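Local coordinates for protein tryptophan halogenase superfamily (Brevundimonas sp. BAL3, PDB 6FRL) that acts as a flavin-dependent halogenase of the tryptophan halogenase family, preferring bromination over chlorination, at residues P282-R286 with L501-D505; A57-R63 with D162-H166; I41-S46 with G184-A190; V31-R35 with Y179-G183. One frame throughout, in Å; residues are numbered along the deposited sequence.

Interaction 1: residues P282-R286 with L501-D505; sequences PLRHR and LAGLD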
# COMPACT_ATOMS: atom_id res chain seq x y z
N PRO B 282 -11.11 -22.24 -21.57
CA PRO B 282 -10.80 -22.64 -22.92
C PRO B 282 -9.29 -22.68 -23.22
O PRO B 282 -8.60 -21.68 -23.01
CB PRO B 282 -11.47 -21.57 -23.76
CG PRO B 282 -11.55 -20.36 -22.88
CD PRO B 282 -11.49 -20.81 -21.47
N LEU B 283 -8.81 -23.84 -23.67
CA LEU B 283 -7.49 -23.95 -24.33
C LEU B 283 -7.69 -23.92 -25.83
O LEU B 283 -8.83 -23.82 -26.29
CB LEU B 283 -6.76 -25.23 -23.87
CG LEU B 283 -6.60 -25.39 -22.34
CD1 LEU B 283 -5.82 -26.63 -21.97
CD2 LEU B 283 -5.94 -24.17 -21.72
N ARG B 284 -6.60 -23.97 -26.59
CA ARG B 284 -6.67 -23.86 -28.07
C ARG B 284 -7.53 -24.90 -28.78
O ARG B 284 -8.30 -24.52 -29.66
CB ARG B 284 -5.28 -23.82 -28.72
CG ARG B 284 -4.70 -22.41 -28.78
CD ARG B 284 -3.66 -22.22 -29.87
NE ARG B 284 -2.50 -23.10 -29.71
CZ ARG B 284 -1.56 -22.99 -28.76
NH1 ARG B 284 -1.58 -22.02 -27.83
NH2 ARG B 284 -0.55 -23.89 -28.74
N HIS B 285 -7.39 -26.17 -28.40
CA HIS B 285 -8.21 -27.29 -28.97
C HIS B 285 -8.97 -28.11 -27.90
O HIS B 285 -9.66 -29.08 -28.21
CB HIS B 285 -7.34 -28.25 -29.83
CG HIS B 285 -6.43 -27.56 -30.81
ND1 HIS B 285 -6.89 -26.85 -31.90
CD2 HIS B 285 -5.08 -27.50 -30.87
CE1 HIS B 285 -5.86 -26.36 -32.58
NE2 HIS B 285 -4.75 -26.75 -31.98
N ARG B 286 -8.85 -27.72 -26.64
CA ARG B 286 -9.42 -28.46 -25.51
C ARG B 286 -9.92 -27.46 -24.48
O ARG B 286 -9.66 -26.26 -24.58
CB ARG B 286 -8.36 -29.37 -24.87
CG ARG B 286 -7.97 -30.59 -25.71
CD ARG B 286 -6.54 -31.10 -25.40
NE ARG B 286 -6.16 -30.97 -23.97
CZ ARG B 286 -5.06 -30.37 -23.47
NH1 ARG B 286 -4.11 -29.83 -24.25
NH2 ARG B 286 -4.91 -30.34 -22.15
N LEU B 501 -4.28 -16.20 -31.91
CA LEU B 501 -4.01 -17.63 -31.73
C LEU B 501 -3.45 -18.29 -32.99
O LEU B 501 -2.62 -19.20 -32.88
CB LEU B 501 -5.26 -18.39 -31.28
CG LEU B 501 -5.94 -17.91 -30.00
CD1 LEU B 501 -7.06 -18.90 -29.67
CD2 LEU B 501 -4.99 -17.77 -28.82
N ALA B 502 -3.92 -17.88 -34.17
CA ALA B 502 -3.38 -18.33 -35.46
C ALA B 502 -1.90 -17.94 -35.66
O ALA B 502 -1.17 -18.65 -36.32
CB ALA B 502 -4.23 -17.81 -36.62
N GLY B 503 -1.50 -16.81 -35.08
CA GLY B 503 -0.09 -16.37 -35.04
C GLY B 503 0.81 -17.06 -34.02
O GLY B 503 1.99 -16.76 -33.95
N LEU B 504 0.24 -17.95 -33.21
CA LEU B 504 0.99 -18.95 -32.45
C LEU B 504 1.03 -20.36 -33.12
O LEU B 504 1.90 -21.16 -32.81
CB LEU B 504 0.39 -19.09 -31.04
CG LEU B 504 0.23 -17.81 -30.20
CD1 LEU B 504 -0.61 -18.04 -28.94
CD2 LEU B 504 1.59 -17.23 -29.83
N ASP B 505 0.13 -20.63 -34.06
CA ASP B 505 -0.22 -22.01 -34.49
C ASP B 505 0.15 -22.30 -35.94
O ASP B 505 0.78 -21.45 -36.60
CB ASP B 505 -1.74 -22.22 -34.35
CG ASP B 505 -2.15 -22.74 -32.99
OD1 ASP B 505 -1.92 -22.02 -32.00
OD2 ASP B 505 -2.72 -23.86 -32.91

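Interaction 2: residues A57-R63 with D162-H166; sequences ATIPTIR and DWALH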
# COMPACT_ATOMS: atom_id res chain seq x y z
N ALA B 57 -6.86 -21.42 -15.22
CA ALA B 57 -6.78 -19.99 -15.45
C ALA B 57 -5.78 -19.32 -14.51
O ALA B 57 -5.30 -19.92 -13.55
CB ALA B 57 -8.16 -19.33 -15.34
N THR B 58 -5.44 -18.07 -14.84
CA THR B 58 -4.47 -17.28 -14.11
C THR B 58 -4.88 -15.80 -14.06
O THR B 58 -5.86 -15.41 -14.70
CB THR B 58 -3.09 -17.34 -14.79
OG1 THR B 58 -3.22 -16.97 -16.18
CG2 THR B 58 -2.48 -18.72 -14.66
N ILE B 59 -4.12 -15.01 -13.30
CA ILE B 59 -4.19 -13.56 -13.34
C ILE B 59 -2.90 -13.02 -13.98
O ILE B 59 -1.95 -13.76 -14.21
CB ILE B 59 -4.49 -12.96 -11.92
CG1 ILE B 59 -3.42 -13.35 -10.89
CG2 ILE B 59 -5.84 -13.43 -11.41
CD1 ILE B 59 -3.59 -12.58 -9.59
N PRO B 60 -2.86 -11.71 -14.31
CA PRO B 60 -1.71 -11.21 -15.08
C PRO B 60 -0.31 -11.27 -14.42
O PRO B 60 0.72 -11.21 -15.13
CB PRO B 60 -2.11 -9.77 -15.38
CG PRO B 60 -3.61 -9.79 -15.35
CD PRO B 60 -3.91 -10.68 -14.20
N THR B 61 -0.27 -11.39 -13.09
CA THR B 61 1.00 -11.60 -12.43
C THR B 61 1.80 -12.76 -13.10
O THR B 61 3.01 -12.66 -13.20
CB THR B 61 0.82 -11.88 -10.91
OG1 THR B 61 -0.05 -13.02 -10.70
CG2 THR B 61 0.28 -10.67 -10.17
N ILE B 62 1.15 -13.82 -13.59
CA ILE B 62 1.87 -14.98 -14.17
C ILE B 62 2.77 -14.60 -15.37
O ILE B 62 3.83 -15.20 -15.57
CB ILE B 62 0.91 -16.16 -14.53
CG1 ILE B 62 1.66 -17.47 -14.66
CG2 ILE B 62 0.22 -15.92 -15.86
CD1 ILE B 62 2.39 -17.94 -13.43
N ARG B 63 2.37 -13.59 -16.14
CA ARG B 63 3.17 -13.11 -17.29
C ARG B 63 4.43 -12.42 -16.79
O ARG B 63 5.47 -12.54 -17.44
CB ARG B 63 2.37 -12.22 -18.27
CG ARG B 63 1.11 -12.92 -18.83
CD ARG B 63 0.38 -12.18 -19.96
NE ARG B 63 0.26 -10.76 -19.65
CZ ARG B 63 1.06 -9.80 -20.10
NH1 ARG B 63 2.06 -10.06 -20.95
NH2 ARG B 63 0.84 -8.56 -19.71
N ASP B 162 -4.99 -5.15 -18.73
CA ASP B 162 -4.01 -6.25 -18.75
C ASP B 162 -4.68 -7.58 -19.16
O ASP B 162 -5.91 -7.63 -19.41
CB ASP B 162 -3.26 -6.30 -17.41
CG ASP B 162 -1.81 -6.84 -17.52
OD1 ASP B 162 -1.36 -7.27 -18.62
OD2 ASP B 162 -1.15 -6.87 -16.46
N TRP B 163 -3.88 -8.62 -19.27
CA TRP B 163 -4.37 -9.92 -19.74
C TRP B 163 -3.53 -11.05 -19.17
O TRP B 163 -2.39 -10.85 -18.75
CB TRP B 163 -4.33 -9.97 -21.27
CG TRP B 163 -2.93 -9.94 -21.90
CD1 TRP B 163 -2.09 -8.85 -22.03
CD2 TRP B 163 -2.23 -11.05 -22.49
NE1 TRP B 163 -0.92 -9.23 -22.65
CE2 TRP B 163 -0.99 -10.57 -22.95
CE3 TRP B 163 -2.53 -12.40 -22.68
CZ2 TRP B 163 -0.08 -11.39 -23.58
CZ3 TRP B 163 -1.60 -13.23 -23.31
CH2 TRP B 163 -0.41 -12.72 -23.75
N ALA B 164 -4.11 -12.25 -19.18
CA ALA B 164 -3.45 -13.42 -18.60
C ALA B 164 -3.67 -14.63 -19.50
O ALA B 164 -4.07 -14.46 -20.65
CB ALA B 164 -3.96 -13.67 -17.16
N LEU B 165 -3.39 -15.83 -18.97
CA LEU B 165 -3.52 -17.07 -19.74
C LEU B 165 -4.56 -18.06 -19.21
O LEU B 165 -4.80 -18.17 -17.98
CB LEU B 165 -2.18 -17.81 -19.79
CG LEU B 165 -0.92 -17.03 -20.12
CD1 LEU B 165 0.28 -17.98 -20.17
CD2 LEU B 165 -1.12 -16.26 -21.41
N HIS B 166 -5.18 -18.76 -20.16
CA HIS B 166 -5.77 -20.06 -19.91
C HIS B 166 -4.71 -21.03 -20.40
O HIS B 166 -4.27 -20.91 -21.54
CB HIS B 166 -7.06 -20.26 -20.72
CG HIS B 166 -8.11 -19.22 -20.50
ND1 HIS B 166 -8.52 -18.35 -21.49
CD2 HIS B 166 -8.84 -18.91 -19.39
CE1 HIS B 166 -9.46 -17.55 -21.00
NE2 HIS B 166 -9.66 -17.86 -19.73
O HOH W 1 1.26 -7.97 -16.14

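Interaction 3: residues I41-S46 with G184-A190; sequences ITVVES and GCARIDA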
# COMPACT_ATOMS: atom_id res chain seq x y z
N ILE B 41 20.05 -27.01 -5.68
CA ILE B 41 18.62 -27.13 -5.68
C ILE B 41 18.28 -28.48 -6.28
O ILE B 41 18.81 -28.87 -7.33
CB ILE B 41 17.95 -25.99 -6.49
CG1 ILE B 41 18.33 -24.61 -5.92
CG2 ILE B 41 16.43 -26.17 -6.50
CD1 ILE B 41 18.00 -23.46 -6.85
N THR B 42 17.37 -29.18 -5.60
CA THR B 42 16.91 -30.49 -6.02
C THR B 42 15.39 -30.59 -5.78
O THR B 42 14.88 -30.14 -4.76
CB THR B 42 17.61 -31.57 -5.19
OG1 THR B 42 19.02 -31.39 -5.25
CG2 THR B 42 17.24 -32.95 -5.67
N VAL B 43 14.69 -31.19 -6.74
CA VAL B 43 13.28 -31.54 -6.64
C VAL B 43 13.19 -33.07 -6.48
O VAL B 43 13.94 -33.80 -7.11
CB VAL B 43 12.50 -31.13 -7.92
CG1 VAL B 43 11.07 -31.69 -7.92
CG2 VAL B 43 12.47 -29.62 -8.08
N VAL B 44 12.27 -33.52 -5.64
CA VAL B 44 11.97 -34.93 -5.42
C VAL B 44 10.48 -35.17 -5.71
O VAL B 44 9.64 -34.68 -4.99
CB VAL B 44 12.28 -35.32 -3.95
CG1 VAL B 44 11.96 -36.79 -3.71
CG2 VAL B 44 13.74 -35.04 -3.60
N GLU B 45 10.18 -35.92 -6.76
CA GLU B 45 8.80 -36.23 -7.16
C GLU B 45 8.71 -37.67 -7.69
O GLU B 45 9.75 -38.30 -7.91
CB GLU B 45 8.33 -35.24 -8.26
CG GLU B 45 9.20 -35.17 -9.52
CD GLU B 45 8.57 -34.38 -10.67
OE1 GLU B 45 7.36 -34.10 -10.65
OE2 GLU B 45 9.28 -34.03 -11.64
N SER B 46 7.48 -38.11 -7.94
CA SER B 46 7.17 -39.39 -8.58
C SER B 46 6.07 -39.25 -9.64
O SER B 46 6.24 -39.67 -10.79
CB SER B 46 6.76 -40.42 -7.52
OG SER B 46 5.56 -40.02 -6.90
N GLY B 184 20.82 -26.14 -13.60
CA GLY B 184 21.53 -26.99 -12.66
C GLY B 184 20.72 -27.56 -11.51
O GLY B 184 21.30 -27.92 -10.50
N CYS B 185 19.41 -27.63 -11.67
CA CYS B 185 18.55 -28.20 -10.67
C CYS B 185 18.57 -29.70 -10.87
O CYS B 185 18.29 -30.17 -11.97
CB CYS B 185 17.10 -27.65 -10.80
SG CYS B 185 15.91 -28.34 -9.60
N ALA B 186 18.91 -30.43 -9.81
CA ALA B 186 18.83 -31.92 -9.77
C ALA B 186 17.40 -32.41 -9.68
O ALA B 186 16.54 -31.73 -9.13
CB ALA B 186 19.63 -32.47 -8.57
N ARG B 187 17.15 -33.60 -10.21
CA ARG B 187 15.81 -34.21 -10.16
C ARG B 187 15.96 -35.67 -9.75
O ARG B 187 16.83 -36.37 -10.25
CB ARG B 187 15.10 -34.12 -11.52
CG ARG B 187 13.73 -34.83 -11.51
CD ARG B 187 12.96 -34.65 -12.78
NE ARG B 187 11.71 -35.42 -12.79
CZ ARG B 187 11.58 -36.72 -13.10
NH1 ARG B 187 12.64 -37.46 -13.41
NH2 ARG B 187 10.38 -37.28 -13.07
N ILE B 188 15.11 -36.11 -8.81
CA ILE B 188 15.15 -37.45 -8.27
C ILE B 188 13.76 -38.03 -8.36
O ILE B 188 12.86 -37.55 -7.67
CB ILE B 188 15.60 -37.46 -6.81
CG1 ILE B 188 17.05 -36.98 -6.69
CG2 ILE B 188 15.43 -38.86 -6.21
CD1 ILE B 188 17.54 -36.80 -5.25
N ASP B 189 13.61 -39.06 -9.18
CA ASP B 189 12.35 -39.79 -9.33
C ASP B 189 12.34 -40.88 -8.27
O ASP B 189 13.13 -41.81 -8.35
CB ASP B 189 12.24 -40.36 -10.74
CG ASP B 189 10.84 -40.87 -11.06
OD1 ASP B 189 9.99 -41.10 -10.16
OD2 ASP B 189 10.60 -41.06 -12.28
N ALA B 190 11.45 -40.76 -7.28
CA ALA B 190 11.45 -41.66 -6.12
C ALA B 190 10.32 -41.32 -5.17
O ALA B 190 10.01 -40.15 -4.96
CB ALA B 190 12.77 -41.54 -5.37
O HOH W 2 21.85 -28.14 -7.87

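Interaction 4: residues V31-R35 with Y179-G183; sequences VQHFR and YAEAG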
# COMPACT_ATOMS: atom_id res chain seq x y z
N VAL B 31 16.27 -21.14 -9.27
CA VAL B 31 17.38 -21.31 -10.23
C VAL B 31 17.80 -19.96 -10.82
O VAL B 31 18.97 -19.61 -10.75
CB VAL B 31 17.05 -22.39 -11.31
CG1 VAL B 31 17.88 -22.23 -12.58
CG2 VAL B 31 17.29 -23.79 -10.74
N GLN B 32 16.85 -19.17 -11.33
CA GLN B 32 17.19 -17.85 -11.91
C GLN B 32 17.76 -16.87 -10.87
O GLN B 32 18.69 -16.14 -11.15
CB GLN B 32 15.95 -17.18 -12.54
CG GLN B 32 16.18 -15.75 -13.07
CD GLN B 32 16.74 -15.73 -14.46
OE1 GLN B 32 17.67 -16.48 -14.79
NE2 GLN B 32 16.16 -14.88 -15.31
N HIS B 33 17.15 -16.84 -9.70
CA HIS B 33 17.49 -15.86 -8.68
C HIS B 33 18.88 -16.12 -8.06
O HIS B 33 19.56 -15.21 -7.71
CB HIS B 33 16.41 -15.89 -7.62
CG HIS B 33 16.50 -14.79 -6.63
ND1 HIS B 33 16.58 -15.01 -5.26
CD2 HIS B 33 16.44 -13.46 -6.80
CE1 HIS B 33 16.58 -13.85 -4.64
NE2 HIS B 33 16.50 -12.89 -5.55
N PHE B 34 19.25 -17.39 -7.93
CA PHE B 34 20.53 -17.82 -7.39
C PHE B 34 21.39 -18.51 -8.48
O PHE B 34 22.14 -19.46 -8.16
CB PHE B 34 20.29 -18.84 -6.25
CG PHE B 34 19.67 -18.27 -5.01
CD1 PHE B 34 20.41 -17.47 -4.15
CD2 PHE B 34 18.36 -18.59 -4.64
CE1 PHE B 34 19.85 -16.97 -2.97
CE2 PHE B 34 17.80 -18.08 -3.47
CZ PHE B 34 18.53 -17.25 -2.64
N ARG B 35 21.31 -18.05 -9.74
CA ARG B 35 21.90 -18.76 -10.90
C ARG B 35 23.39 -19.11 -10.77
O ARG B 35 23.77 -20.27 -10.94
CB ARG B 35 21.65 -18.01 -12.23
CG ARG B 35 21.88 -18.88 -13.49
CD ARG B 35 21.34 -18.18 -14.75
NE ARG B 35 19.91 -18.34 -15.01
CZ ARG B 35 19.34 -19.45 -15.48
NH1 ARG B 35 20.05 -20.53 -15.74
NH2 ARG B 35 18.04 -19.49 -15.70
N TYR B 179 13.46 -25.70 -18.00
CA TYR B 179 14.16 -24.46 -17.61
C TYR B 179 15.01 -24.63 -16.37
O TYR B 179 16.14 -24.14 -16.31
CB TYR B 179 13.17 -23.31 -17.39
CG TYR B 179 13.78 -21.97 -17.00
CD1 TYR B 179 14.08 -21.67 -15.68
CD2 TYR B 179 14.01 -21.01 -17.97
CE1 TYR B 179 14.63 -20.44 -15.32
CE2 TYR B 179 14.57 -19.77 -17.64
CZ TYR B 179 14.87 -19.48 -16.31
OH TYR B 179 15.39 -18.26 -15.98
N ALA B 180 14.47 -25.29 -15.35
CA ALA B 180 15.16 -25.41 -14.09
C ALA B 180 16.39 -26.33 -14.19
O ALA B 180 17.49 -25.98 -13.67
CB ALA B 180 14.21 -25.88 -13.00
N GLU B 181 16.22 -27.46 -14.89
CA GLU B 181 17.28 -28.44 -15.13
C GLU B 181 18.45 -27.88 -15.92
O GLU B 181 19.59 -28.21 -15.66
CB GLU B 181 16.72 -29.69 -15.84
CG GLU B 181 16.07 -30.69 -14.89
CD GLU B 181 15.42 -31.84 -15.62
OE1 GLU B 181 15.38 -31.81 -16.87
OE2 GLU B 181 14.88 -32.75 -14.94
N ALA B 182 18.18 -27.01 -16.89
CA ALA B 182 19.27 -26.39 -17.66
C ALA B 182 20.11 -25.44 -16.82
O ALA B 182 21.24 -25.15 -17.19
CB ALA B 182 18.72 -25.66 -18.88
N GLY B 183 19.55 -24.92 -15.73
CA GLY B 183 20.31 -24.07 -14.80
C GLY B 183 20.96 -24.82 -13.62
O GLY B 183 21.55 -24.18 -12.73
O HOH W 3 17.67 -22.13 -16.92

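Interaction 1: residues P282-R286 with L501-D505
Arg-284 NE forms a salt bridge with Asp-505, modelled at 2.6 Å from NE to OD1. That length is doubtful, because the oxygen is also crowded against the arginine's own CD and Asp-505 is poorly ordered. The carboxylate comes in obliquely, its plane 81° from the guanidinium, and the two side chains run past each other in opposite directions. A bend in the arginine chain at chi3 (-60°) turns its head back toward helix 73-79, where NH1 bonds Met-77 O and NH2 bonds Arg-78 O. Beside the charges, Leu-504 CD1 sits 4.2 Å from Arg-284 NH1, and Leu-501 CD1 lies 4.3 Å from the arginine's CG. On the outer side, His-285 NE2 stays 3.7 Å from Asp-505 OD2. The contact thus joins the turn between the antiparallel strands 276-282 and 286-293 to the last modelled residues of the chain, just past helix 497-502. With an alanine in place of Arg-284, the Met-77 and Arg-78 carbonyls would probably lose their guanidinium donors and Asp-505 its positive partner. The guanidinium is thus held mainly by those two backbone carbonyls, while the poorly ordered Asp-505 supplies a countercharge near NE.

Interaction 2: residues A57-R63 with D162-H166
Arg-63 lies flat on the Trp-163 indole in the tightly packed half of this contact: the planes are 14° apart, CZ is 3.7 Å from the centroid of the five-membered ring, and CD sits over the six-membered ring. A bend at chi3 (-44°) lays the chain across the indole. NE then donates to Trp-163 O at 2.8 Å from above the carbonyl plane, while NH2 reaches the syn lone pair of Asp-162 OD1, also at 2.8 Å, in a salt bridge. Asp-73 takes NH1, and Phe-147 meets the indole edge-to-face. These segments bring the start of helix 61-68 against strand 164-168 and the residues leading into it; that strand is the middle one of a small antiparallel sheet, between 55-57 and 83-85. Toward the sheet, Thr-58 OG1 donates to a lone pair of Leu-165 O at 2.7 Å, in the carbonyl plane, and Ala-164 CB presses to 3.4 Å from Ile-59 C. The loose end is at Ala-57, whose CB only grazes the edge of the His-166 ring, whose nitrogens bond Thr-83 and Thr-268. On the water-bearing side, Pro-60 CB slides past Asp-162 OD2. There a water donates to Asp-162 OD2 at 2.7 Å and more weakly to Pro-60 O.

Interaction 3: residues I41-S46 with G184-A190
Backbone bonds carry most of the contact between Ile-41 to Ser-46 and Gly-184 to Ala-190, in which strands 41-45 and 186-189 run parallel, their axes 19° apart. The ladder alternates in the usual parallel way: Ala-186 N to Ile-41 O, Val-43 N to Ala-186 O, Ile-188 N to Val-43 O, Glu-45 N to Ile-188 O and Ala-190 N to Glu-45 O. CA-H...O contacts accompany these bonds, among them Asp-189 CA to Glu-45 O at 3.3 Å. Where the ladder begins, a water joins Ile-41 N to the carbonyl O of Gly-184, the glycine that closes helix 169-182 in a Schellman motif. Apolar contacts occupy both faces. On the face turned to helices 20-33 and 169-182, Cys-185 SG lies 3.8 Å from Ile-41 CG2 and 4.0 Å from Val-43 CG2. On the other, Thr-42 CG2 meets Ile-188 CD1 at 3.9 Å, and Val-44 and Ile-188 continue onto strand 204-209. The charged contact lies at the far end of the helix-facing side. With the Arg-187 chain extended as far as NE, that nitrogen points straight at Glu-45 OE2 (3.0 Å, 169°), meeting it on the anti side with the two planes 74° apart. Trp-24 NE1 donates to the same oxygen, and Asp-189 joins through a long salt bridge to Arg-187 NH2. Strand 186-189 is the edge of the Rossmann-type sheet expected for flavin binding. Two donors on OE2 would probably favour the ionised carboxylate, and they tie the end of strand 40-45 to both its neighbouring strand and helix 20-33.

Interaction 4: residues V31-R35 with Y179-G183
Tyr-179, Val-31 and Arg-35 bury the most surface where the ends of helices 20-33 and 169-182 meet. The Tyr-179 hydroxyl sits between two polar side chains, with OH 3.1 Å from Gln-32 OE1 and 2.9 Å from Arg-35 NH2; its established hydrogen bond goes to Leu-69 O. The arginine stands nearly upright to the phenol, planes 82° apart. Its chain is bent at chi3 (-84°), which brings it side-on to Gln-32: NE (2.9 Å) and NH2 (3.2 Å) both donate to OE1 in the guanidinium plane. A water over the centre of the tyrosine ring accepts from Arg-35 NH2 and donates to Tyr-179 O at 2.6 Å. Val-31 fills the apolar side, CG2 against Ala-180 O at 3.7 Å and CG1 against Gly-183 CA at 3.8 Å, an approach that the lack of a side chain at Gly-183 allows. Gln-32 NE2 also bonds Gln-68 O, and a leucine in place of Gln-32 would probably leave that carbonyl without its donor and free the Arg-35 guanidinium to turn. Beyond the contact, His-33 and Phe-34 pack on the second subunit. Across the helix ends, then, a valine packs on one side, while a shared carbonyl oxygen and a water orient the arginine beside the tyrosine hydroxyl.

How the interactions relate
Interactions 3 and 4 belong to one Rossmann-type unit: helix 20-33 leads into strand 40-45 and helix 169-182 into strand 186-189, so the helix pair and the strand pair join the same two portions of chain. They touch directly, Cys-185 N lying 3.2 Å from Ala-180 O. Both are only partly buried, their centres about 27 and 25 Å from the chain's centre. Interaction 2 is the most central, its centre about 9 Å from that of the chain, and relies on stacking as well as charge. Interaction 1 touches it through Pro-282 and His-166 and is also largely buried, but rests on one salt bridge of uncertain length to the poorly ordered Asp-505. A regular backbone ladder occurs in interaction 3 alone.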